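Local coordinates for protein lactococcal phage P2 ORF15 (Lactococcus phage p2, PDB 2WZP) that probably builds the central hub of the phage baseplate, as a distal tail (Dit) protein that links the tail end to the host-recognition apparatus, at residues R31-H36 with L122-E127; R243-I248 with K304-L309; N250-I255 with Y297-I302. One frame throughout, in Å; residues are numbered along the deposited sequence.

Contact 1: R31-H36 with L122-E127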
loop_
_atom_site.group_PDB
_atom_site.type_symbol
_atom_site.label_atom_id
_atom_site.label_comp_id
_atom_site.label_asym_id
_atom_site.label_seq_id
_atom_site.Cartn_x
_atom_site.Cartn_y
_atom_site.Cartn_z
ATOM N N ARG M 31 -28.880 -8.579 19.559
ATOM C CA ARG M 31 -29.643 -7.813 18.601
ATOM C C ARG M 31 -30.265 -8.754 17.544
ATOM O O ARG M 31 -29.659 -9.767 17.200
ATOM C CB ARG M 31 -28.641 -6.802 18.014
ATOM C CG ARG M 31 -29.019 -6.013 16.805
ATOM C CD ARG M 31 -28.879 -6.826 15.531
ATOM N NE ARG M 31 -27.509 -7.167 15.138
ATOM C CZ ARG M 31 -27.100 -8.386 14.781
ATOM N NH1 ARG M 31 -27.918 -9.427 14.880
ATOM N NH2 ARG M 31 -25.862 -8.574 14.347
ATOM N N GLN M 32 -31.473 -8.423 17.037
ATOM C CA GLN M 32 -32.204 -9.212 16.035
ATOM C C GLN M 32 -32.623 -8.324 14.887
ATOM O O GLN M 32 -33.167 -7.243 15.119
ATOM C CB GLN M 32 -33.483 -9.856 16.637
ATOM C CG GLN M 32 -33.296 -10.739 17.875
ATOM C CD GLN M 32 -32.731 -12.086 17.525
ATOM O OE1 GLN M 32 -33.432 -12.959 17.032
ATOM N NE2 GLN M 32 -31.446 -12.282 17.763
ATOM N N TYR M 33 -32.415 -8.799 13.650
ATOM C CA TYR M 33 -32.832 -8.108 12.434
ATOM C C TYR M 33 -33.794 -8.999 11.682
ATOM O O TYR M 33 -33.595 -10.208 11.630
ATOM C CB TYR M 33 -31.647 -7.788 11.505
ATOM C CG TYR M 33 -30.737 -6.670 11.956
ATOM C CD1 TYR M 33 -31.242 -5.400 12.233
ATOM C CD2 TYR M 33 -29.358 -6.838 11.979
ATOM C CE1 TYR M 33 -30.401 -4.357 12.615
ATOM C CE2 TYR M 33 -28.503 -5.789 12.324
ATOM C CZ TYR M 33 -29.032 -4.560 12.670
ATOM O OH TYR M 33 -28.189 -3.531 13.001
ATOM N N LYS M 34 -34.819 -8.413 11.067
ATOM C CA LYS M 34 -35.774 -9.174 10.254
ATOM C C LYS M 34 -36.165 -8.330 9.064
ATOM O O LYS M 34 -36.236 -7.112 9.191
ATOM C CB LYS M 34 -37.039 -9.535 11.064
ATOM C CG LYS M 34 -36.814 -10.587 12.113
ATOM C CD LYS M 34 -38.033 -10.783 12.962
ATOM C CE LYS M 34 -37.882 -11.933 13.933
ATOM N NZ LYS M 34 -36.832 -11.665 14.942
ATOM N N ILE M 35 -36.419 -8.954 7.918
ATOM C CA ILE M 35 -36.894 -8.256 6.729
ATOM C C ILE M 35 -38.364 -8.650 6.555
ATOM O O ILE M 35 -38.663 -9.838 6.483
ATOM C CB ILE M 35 -36.010 -8.559 5.482
ATOM C CG1 ILE M 35 -34.645 -7.813 5.550
ATOM C CG2 ILE M 35 -36.739 -8.294 4.141
ATOM C CD1 ILE M 35 -34.659 -6.232 5.491
ATOM N N HIS M 36 -39.278 -7.659 6.564
ATOM C CA HIS M 36 -40.716 -7.873 6.373
ATOM C C HIS M 36 -41.062 -7.405 4.980
ATOM O O HIS M 36 -40.642 -6.311 4.585
ATOM C CB HIS M 36 -41.543 -7.068 7.381
ATOM C CG HIS M 36 -41.323 -7.443 8.805
ATOM N ND1 HIS M 36 -42.233 -8.220 9.490
ATOM C CD2 HIS M 36 -40.316 -7.102 9.643
ATOM C CE1 HIS M 36 -41.744 -8.346 10.713
ATOM N NE2 HIS M 36 -40.590 -7.691 10.850
ATOM N N LEU M 122 -37.145 -3.246 7.593
ATOM C CA LEU M 122 -36.172 -3.854 8.487
ATOM C C LEU M 122 -36.625 -3.637 9.945
ATOM O O LEU M 122 -36.937 -2.515 10.350
ATOM C CB LEU M 122 -34.765 -3.261 8.254
ATOM C CG LEU M 122 -33.642 -3.690 9.211
ATOM C CD1 LEU M 122 -33.105 -5.074 8.839
ATOM C CD2 LEU M 122 -32.535 -2.666 9.192
ATOM N N GLU M 123 -36.690 -4.721 10.704
ATOM C CA GLU M 123 -36.995 -4.694 12.128
ATOM C C GLU M 123 -35.644 -4.759 12.857
ATOM O O GLU M 123 -34.803 -5.582 12.533
ATOM C CB GLU M 123 -37.892 -5.869 12.498
ATOM C CG GLU M 123 -38.240 -5.925 13.966
ATOM C CD GLU M 123 -39.123 -7.091 14.353
ATOM O OE1 GLU M 123 -39.969 -7.513 13.530
ATOM O OE2 GLU M 123 -38.972 -7.577 15.497
ATOM N N TYR M 124 -35.417 -3.854 13.780
ATOM C CA TYR M 124 -34.179 -3.746 14.553
ATOM C C TYR M 124 -34.592 -3.848 16.020
ATOM O O TYR M 124 -35.250 -2.949 16.556
ATOM C CB TYR M 124 -33.498 -2.400 14.238
ATOM C CG TYR M 124 -32.238 -2.048 14.999
ATOM C CD1 TYR M 124 -31.365 -3.037 15.447
ATOM C CD2 TYR M 124 -31.856 -0.720 15.170
ATOM C CE1 TYR M 124 -30.160 -2.712 16.073
ATOM C CE2 TYR M 124 -30.637 -0.383 15.760
ATOM C CZ TYR M 124 -29.795 -1.382 16.221
ATOM O OH TYR M 124 -28.595 -1.034 16.796
ATOM N N GLN M 125 -34.284 -4.997 16.628
ATOM C CA GLN M 125 -34.664 -5.285 18.003
ATOM C C GLN M 125 -33.487 -5.567 18.919
ATOM O O GLN M 125 -32.610 -6.363 18.583
ATOM C CB GLN M 125 -35.671 -6.444 18.067
ATOM C CG GLN M 125 -36.295 -6.539 19.441
ATOM C CD GLN M 125 -37.145 -7.742 19.651
ATOM O OE1 GLN M 125 -36.964 -8.799 19.033
ATOM N NE2 GLN M 125 -38.081 -7.603 20.569
ATOM N N THR M 126 -33.497 -4.901 20.092
ATOM C CA THR M 126 -32.527 -5.047 21.185
ATOM C C THR M 126 -33.318 -5.202 22.488
ATOM O O THR M 126 -34.539 -5.346 22.444
ATOM C CB THR M 126 -31.493 -3.906 21.207
ATOM O OG1 THR M 126 -32.144 -2.676 21.494
ATOM C CG2 THR M 126 -30.692 -3.811 19.921
ATOM N N GLU M 127 -32.639 -5.213 23.639
ATOM C CA GLU M 127 -33.289 -5.342 24.949
ATOM C C GLU M 127 -34.016 -4.038 25.315
ATOM O O GLU M 127 -34.922 -4.060 26.146
ATOM C CB GLU M 127 -32.250 -5.696 26.027
ATOM C CG GLU M 127 -31.514 -6.998 25.774
ATOM C CD GLU M 127 -30.332 -7.260 26.687
ATOM O OE1 GLU M 127 -30.567 -7.614 27.865
ATOM O OE2 GLU M 127 -29.175 -7.086 26.239
HETATM O O HOH W 1 -36.980 -9.240 16.353
#
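Glu-123 and His-36 meet across two antiparallel strands, 32-36 and 122-125. The Glu-123 side chain is fully extended, CG anti to the backbone N (chi1 179°), which carries its carboxylate alongside Lys-34 to the edge of the imidazole. His-36 NE2 gives a hydrogen bond to the anti lone pair of Glu-123 OE1 at 2.8 Å, imidazole and carboxylate nearly coplanar, 15° apart. With ND1 bonded to Asp-44, the imidazole has a carboxylate at each nitrogen and is probably protonated. A water bridges Glu-123 OE2 to Lys-34 NZ and Gln-125 OE1. Leu-122, Tyr-33 and Ile-35 occupy the other face of the sheet: Leu-122 CD1 lies 3.9 Å from Tyr-33 CD1 and 3.9 Å from Ile-35 CD1. The Tyr-33 ring lies beside that of Tyr-124; the two rings, centroids 5.2 Å apart and planes at 28°, are offset with little overlap, and the Tyr-33 hydroxyl bonds Glu-144 of a second subunit. Backbone bonds join Gln-32 to Gln-125 and Lys-34 to Glu-123. In the seven-stranded antiparallel sheet, strand 46-48 flanks 32-36 and strand 130-140 flanks 120-125.

Contact 2: R243-I248 with K304-L309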
loop_
_atom_site.group_PDB
_atom_site.type_symbol
_atom_site.label_atom_id
_atom_site.label_comp_id
_atom_site.label_asym_id
_atom_site.label_seq_id
_atom_site.Cartn_x
_atom_site.Cartn_y
_atom_site.Cartn_z
ATOM N N ARG M 243 -58.250 19.087 13.305
ATOM C CA ARG M 243 -57.404 20.287 13.353
ATOM C C ARG M 243 -56.265 20.138 14.344
ATOM O O ARG M 243 -56.390 19.397 15.325
ATOM C CB ARG M 243 -58.189 21.575 13.584
ATOM C CG ARG M 243 -58.760 21.759 14.976
ATOM C CD ARG M 243 -59.571 23.017 14.952
ATOM N NE ARG M 243 -59.912 23.473 16.290
ATOM C CZ ARG M 243 -59.784 24.720 16.715
ATOM N NH1 ARG M 243 -59.300 25.658 15.908
ATOM N NH2 ARG M 243 -60.142 25.045 17.944
ATOM N N PHE M 244 -55.153 20.841 14.084
ATOM C CA PHE M 244 -53.957 20.768 14.903
ATOM C C PHE M 244 -53.686 22.118 15.474
ATOM O O PHE M 244 -53.702 23.113 14.752
ATOM C CB PHE M 244 -52.756 20.275 14.075
ATOM C CG PHE M 244 -52.845 18.814 13.703
ATOM C CD1 PHE M 244 -52.256 17.842 14.502
ATOM C CD2 PHE M 244 -53.536 18.409 12.565
ATOM C CE1 PHE M 244 -52.369 16.491 14.177
ATOM C CE2 PHE M 244 -53.668 17.057 12.254
ATOM C CZ PHE M 244 -53.085 16.105 13.061
ATOM N N LEU M 245 -53.416 22.146 16.776
ATOM C CA LEU M 245 -53.135 23.347 17.548
ATOM C C LEU M 245 -51.733 23.278 18.133
ATOM O O LEU M 245 -51.321 22.221 18.609
ATOM C CB LEU M 245 -54.158 23.479 18.699
ATOM C CG LEU M 245 -55.652 23.191 18.432
ATOM C CD1 LEU M 245 -56.404 23.259 19.710
ATOM C CD2 LEU M 245 -56.281 24.223 17.502
ATOM N N ASP M 246 -51.017 24.409 18.141
ATOM C CA ASP M 246 -49.673 24.507 18.718
ATOM C C ASP M 246 -49.728 24.569 20.257
ATOM O O ASP M 246 -50.821 24.537 20.837
ATOM C CB ASP M 246 -48.893 25.697 18.116
ATOM C CG ASP M 246 -49.451 27.093 18.386
ATOM O OD1 ASP M 246 -48.952 28.063 17.764
ATOM O OD2 ASP M 246 -50.358 27.224 19.249
ATOM N N ASP M 247 -48.557 24.653 20.916
ATOM C CA ASP M 247 -48.458 24.697 22.376
ATOM C C ASP M 247 -49.225 25.838 23.055
ATOM O O ASP M 247 -49.677 25.655 24.187
ATOM C CB ASP M 247 -47.013 24.572 22.873
ATOM C CG ASP M 247 -46.012 25.521 22.245
ATOM O OD1 ASP M 247 -44.812 25.168 22.203
ATOM O OD2 ASP M 247 -46.436 26.585 21.728
ATOM N N ILE M 248 -49.457 26.957 22.339
ATOM C CA ILE M 248 -50.227 28.103 22.845
ATOM C C ILE M 248 -51.717 28.083 22.434
ATOM O O ILE M 248 -52.422 29.086 22.617
ATOM C CB ILE M 248 -49.517 29.466 22.620
ATOM C CG1 ILE M 248 -49.470 29.856 21.129
ATOM C CG2 ILE M 248 -48.118 29.446 23.236
ATOM C CD1 ILE M 248 -48.877 31.252 20.802
ATOM N N LYS M 304 -45.792 19.991 18.420
ATOM C CA LYS M 304 -46.257 19.705 19.773
ATOM C C LYS M 304 -47.463 20.598 20.031
ATOM O O LYS M 304 -47.526 21.739 19.570
ATOM C CB LYS M 304 -45.152 19.969 20.813
ATOM C CG LYS M 304 -44.046 18.905 20.800
ATOM C CD LYS M 304 -42.967 19.183 21.844
ATOM C CE LYS M 304 -41.682 18.432 21.541
ATOM N NZ LYS M 304 -40.567 18.833 22.445
ATOM N N GLY M 305 -48.439 20.038 20.704
ATOM C CA GLY M 305 -49.691 20.700 21.008
ATOM C C GLY M 305 -50.765 19.654 21.057
ATOM O O GLY M 305 -50.578 18.601 21.686
ATOM N N GLN M 306 -51.867 19.893 20.348
ATOM C CA GLN M 306 -52.951 18.905 20.334
ATOM C C GLN M 306 -53.798 18.870 19.094
ATOM O O GLN M 306 -53.957 19.892 18.421
ATOM C CB GLN M 306 -53.842 19.014 21.571
ATOM C CG GLN M 306 -54.492 20.350 21.798
ATOM C CD GLN M 306 -55.032 20.450 23.202
ATOM O OE1 GLN M 306 -56.038 21.136 23.439
ATOM N NE2 GLN M 306 -54.384 19.768 24.163
ATOM N N MET M 307 -54.369 17.683 18.816
ATOM C CA MET M 307 -55.292 17.508 17.706
ATOM C C MET M 307 -56.733 17.405 18.238
ATOM O O MET M 307 -57.018 16.634 19.165
ATOM C CB MET M 307 -54.957 16.287 16.825
ATOM C CG MET M 307 -55.826 16.181 15.611
ATOM S SD MET M 307 -55.636 14.597 14.834
ATOM C CE MET M 307 -56.861 13.639 15.729
ATOM N N GLU M 308 -57.630 18.177 17.614
ATOM C CA GLU M 308 -59.041 18.148 17.927
ATOM C C GLU M 308 -59.777 17.594 16.734
ATOM O O GLU M 308 -59.296 17.690 15.604
ATOM C CB GLU M 308 -59.555 19.556 18.263
ATOM C CG GLU M 308 -59.011 20.093 19.585
ATOM C CD GLU M 308 -59.533 21.457 19.977
ATOM O OE1 GLU M 308 -59.228 21.908 21.106
ATOM O OE2 GLU M 308 -60.221 22.091 19.139
ATOM N N LEU M 309 -60.924 16.975 16.982
ATOM C CA LEU M 309 -61.781 16.439 15.940
ATOM C C LEU M 309 -62.691 17.567 15.445
ATOM O O LEU M 309 -62.971 18.504 16.192
ATOM C CB LEU M 309 -62.650 15.301 16.490
ATOM C CG LEU M 309 -61.987 14.140 17.224
ATOM C CD1 LEU M 309 -63.034 13.095 17.633
ATOM C CD2 LEU M 309 -60.870 13.503 16.398
HETATM O O HOH W 2 -45.925 24.104 19.213
#
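Strands 240-246 and 305-310 are neighbours in a four-stranded antiparallel sheet of the Dit C-terminal domain, Arg-243 to Asp-247 facing Lys-304 to Glu-308, with the short axes at 155°. Arg-243 with Glu-308 and Leu-245 with Gln-306 are hydrogen-bonded pairs, each closed by two backbone bonds, while Phe-244 and Met-307 form the non-hydrogen-bonded pair between them. On the face of Arg-243, Leu-245, Gln-306 and Glu-308, the guanidinium grips one carboxylate oxygen side-on: Arg-243 NE and NH2 each lie 3.2 Å from Glu-308 OE2, both approaching from the same face of the carboxylate, whose plane is turned 56° from the guanidinium. Arg-243 extends straight from CG to NE alongside the equally extended Glu-308, and its NH1 makes a salt bridge to Glu-251. Leu-245 touches both: CD2 sits 3.6 Å above the centre of the Arg-243 guanidinium plane, and CD1 comes at about a right angle to the Glu-308 side chain, 3.4 Å from OE1. On the other face, Met-307, with CG anti to the backbone N (chi1 -175°), lays that carbon over the Phe-244 ring, 3.9 Å from the centroid in a CH-pi contact. Met-307 SD stands obliquely, 3.5 Å from Phe-244 CZ, a Met-aromatic contact; Trp-218 and Ile-220 of the neighbouring strand 218-220 pack against both side chains. Next to Gly-305, a water accepts from Asp-247 N and donates to Lys-304 O, joining the two backbones. The two faces thus differ in chemistry: one is largely polar, with Leu-245 packed among the charged groups, where the carboxylates of Glu-308 and Glu-251 balance the guanidinium charge and probably limit its rotation, and the other is apolar, held by sulfur, methylene and ring.

Contact 3: N250-I255 with Y297-I302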
loop_
_atom_site.group_PDB
_atom_site.type_symbol
_atom_site.label_atom_id
_atom_site.label_comp_id
_atom_site.label_asym_id
_atom_site.label_seq_id
_atom_site.Cartn_x
_atom_site.Cartn_y
_atom_site.Cartn_z
ATOM N N ASN M 250 -53.163 27.682 19.335
ATOM C CA ASN M 250 -53.540 28.284 18.059
ATOM C C ASN M 250 -53.508 27.271 16.908
ATOM O O ASN M 250 -52.553 26.498 16.807
ATOM C CB ASN M 250 -52.620 29.464 17.746
ATOM C CG ASN M 250 -52.901 30.674 18.595
ATOM O OD1 ASN M 250 -54.050 31.082 18.806
ATOM N ND2 ASN M 250 -51.857 31.301 19.074
ATOM N N GLU M 251 -54.529 27.272 16.032
ATOM C CA GLU M 251 -54.553 26.333 14.913
ATOM C C GLU M 251 -53.511 26.702 13.869
ATOM O O GLU M 251 -53.417 27.873 13.491
ATOM C CB GLU M 251 -55.953 26.257 14.309
ATOM C CG GLU M 251 -56.077 25.300 13.147
ATOM C CD GLU M 251 -57.406 25.406 12.441
ATOM O OE1 GLU M 251 -58.443 25.494 13.137
ATOM O OE2 GLU M 251 -57.416 25.383 11.190
ATOM N N TYR M 252 -52.711 25.714 13.434
ATOM C CA TYR M 252 -51.653 25.947 12.449
ATOM C C TYR M 252 -51.832 25.112 11.165
ATOM O O TYR M 252 -51.170 25.399 10.170
ATOM C CB TYR M 252 -50.249 25.750 13.080
ATOM C CG TYR M 252 -49.975 24.327 13.522
ATOM C CD1 TYR M 252 -49.402 23.403 12.650
ATOM C CD2 TYR M 252 -50.323 23.892 14.796
ATOM C CE1 TYR M 252 -49.185 22.079 13.036
ATOM C CE2 TYR M 252 -50.093 22.578 15.198
ATOM C CZ TYR M 252 -49.531 21.672 14.312
ATOM O OH TYR M 252 -49.328 20.366 14.684
ATOM N N THR M 253 -52.677 24.061 11.214
ATOM C CA THR M 253 -53.017 23.145 10.109
ATOM C C THR M 253 -54.279 22.327 10.448
ATOM O O THR M 253 -54.618 22.162 11.634
ATOM C CB THR M 253 -51.818 22.262 9.656
ATOM O OG1 THR M 253 -52.033 21.867 8.305
ATOM C CG2 THR M 253 -51.619 21.004 10.513
ATOM N N ALA M 254 -54.951 21.802 9.397
ATOM C CA ALA M 254 -56.165 20.981 9.503
ATOM C C ALA M 254 -56.458 20.258 8.183
ATOM O O ALA M 254 -56.185 20.784 7.099
ATOM C CB ALA M 254 -57.353 21.853 9.869
ATOM N N ILE M 255 -57.029 19.058 8.284
ATOM C CA ILE M 255 -57.448 18.233 7.145
ATOM C C ILE M 255 -58.965 18.130 7.316
ATOM O O ILE M 255 -59.416 17.382 8.170
ATOM C CB ILE M 255 -56.725 16.852 7.155
ATOM C CG1 ILE M 255 -55.187 17.036 7.150
ATOM C CG2 ILE M 255 -57.186 15.985 5.983
ATOM C CD1 ILE M 255 -54.420 15.927 7.774
ATOM N N TYR M 297 -55.228 23.422 5.176
ATOM C CA TYR M 297 -54.157 22.430 5.139
ATOM C C TYR M 297 -52.879 23.185 4.808
ATOM O O TYR M 297 -52.453 23.187 3.657
ATOM C CB TYR M 297 -54.447 21.371 4.067
ATOM C CG TYR M 297 -53.708 20.066 4.240
ATOM C CD1 TYR M 297 -52.851 19.862 5.313
ATOM C CD2 TYR M 297 -53.912 19.011 3.367
ATOM C CE1 TYR M 297 -52.204 18.647 5.502
ATOM C CE2 TYR M 297 -53.287 17.782 3.557
ATOM C CZ TYR M 297 -52.426 17.607 4.624
ATOM O OH TYR M 297 -51.782 16.407 4.802
ATOM N N ARG M 298 -52.316 23.887 5.804
ATOM C CA ARG M 298 -51.129 24.708 5.631
ATOM C C ARG M 298 -49.900 23.821 5.496
ATOM O O ARG M 298 -49.068 24.048 4.621
ATOM C CB ARG M 298 -50.993 25.731 6.793
ATOM C CG ARG M 298 -49.555 26.319 7.020
ATOM C CD ARG M 298 -49.099 27.295 5.922
ATOM N NE ARG M 298 -47.666 27.647 5.915
ATOM C CZ ARG M 298 -46.702 26.956 5.298
ATOM N NH1 ARG M 298 -46.980 25.805 4.689
ATOM N NH2 ARG M 298 -45.450 27.391 5.315
ATOM N N THR M 299 -49.806 22.793 6.346
ATOM C CA THR M 299 -48.653 21.892 6.414
ATOM C C THR M 299 -49.028 20.482 6.874
ATOM O O THR M 299 -50.107 20.277 7.433
ATOM C CB THR M 299 -47.592 22.506 7.352
ATOM O OG1 THR M 299 -46.432 21.686 7.301
ATOM C CG2 THR M 299 -48.075 22.617 8.834
ATOM N N ARG M 300 -48.107 19.531 6.680
ATOM C CA ARG M 300 -48.222 18.126 7.093
ATOM C C ARG M 300 -47.317 17.951 8.318
ATOM O O ARG M 300 -47.350 16.892 8.941
ATOM C CB ARG M 300 -47.712 17.182 5.971
ATOM C CG ARG M 300 -48.742 16.700 4.924
ATOM C CD ARG M 300 -48.185 15.664 3.892
ATOM N NE ARG M 300 -47.171 16.282 3.032
ATOM C CZ ARG M 300 -45.877 16.370 3.339
ATOM N NH1 ARG M 300 -45.406 15.802 4.445
ATOM N NH2 ARG M 300 -45.040 17.019 2.536
ATOM N N ILE M 301 -46.479 18.967 8.632
ATOM C CA ILE M 301 -45.519 18.952 9.736
ATOM C C ILE M 301 -46.267 19.194 11.058
ATOM O O ILE M 301 -46.671 20.325 11.376
ATOM C CB ILE M 301 -44.314 19.947 9.542
ATOM C CG1 ILE M 301 -43.627 19.903 8.153
ATOM C CG2 ILE M 301 -43.296 19.827 10.663
ATOM C CD1 ILE M 301 -43.372 18.459 7.473
ATOM N N ILE M 302 -46.426 18.118 11.825
ATOM C CA ILE M 302 -47.145 18.116 13.090
ATOM C C ILE M 302 -46.244 18.552 14.250
ATOM O O ILE M 302 -45.240 17.898 14.557
ATOM C CB ILE M 302 -47.878 16.762 13.329
ATOM C CG1 ILE M 302 -48.775 16.324 12.125
ATOM C CG2 ILE M 302 -48.613 16.729 14.641
ATOM C CD1 ILE M 302 -49.727 17.369 11.412
#
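Strand 251-255 runs past an irregular loop, with Thr-253 CA 5.1 Å from Arg-298 CA and Ala-254 CA 5.0 Å from Tyr-297 CA. Thr-253 makes the central polar link. Its hydroxyl lies anti to the backbone N (chi1 -155°) and points into the loop, where OG1 donates to Thr-299 O at 2.6 Å, in the carbonyl plane and on a lone pair. Beside this bond the Thr-299 methyl CG2 lies 3.8 Å from Thr-253 CB, and the Thr-253 methyl faces Ile-302 CD1. Thr-299 itself closes an ST turn: its OG1 accepts from Ile-301 N at 3.0 Å, a turn after which Ile-301 O and Ile-302 CA lie at the edge of the Tyr-252 ring. Strand 251-257 borders the small four-stranded sheet within this chain, and the loop, which leads into strand 305-310 of the same sheet, packs along it. Tyr-252 OH lies 3.7 Å from Ile-302 CG2 and bonds Glu-303 N just beyond. At the other end, Ile-255 runs alongside Tyr-297, its CG1 almost straight above one ring face, 3.9 Å from the centroid. The Tyr-297 hydroxyl bonds that of Tyr-277. The chain of another protein reaches this loop, placing a basic side chain in a cation-pi contact with the Tyr-297 ring and an acidic side chain against Arg-300.

Contacts 2 and 3 belong to one small sheet, their centres about 9 Å apart: contact 2 holds 240-246 and contact 3 holds 251-257, which are neighbouring strands of that sheet, and the ring of Tyr-252 packs on the backbone of Leu-245 and Asp-246. Contact 1 lies about 34 Å from either, centre to centre, on the opposite side of the chain's centre in the N-terminal domain. It has the highest share of buried residues and, like contact 2, is a regular strand pairing; contact 3 instead leans on side-chain packing and a threonine hydroxyl. Contacts 1 and 3 both reach other chains, a second subunit and a different protein respectively, whereas contact 2 is internal to its chain.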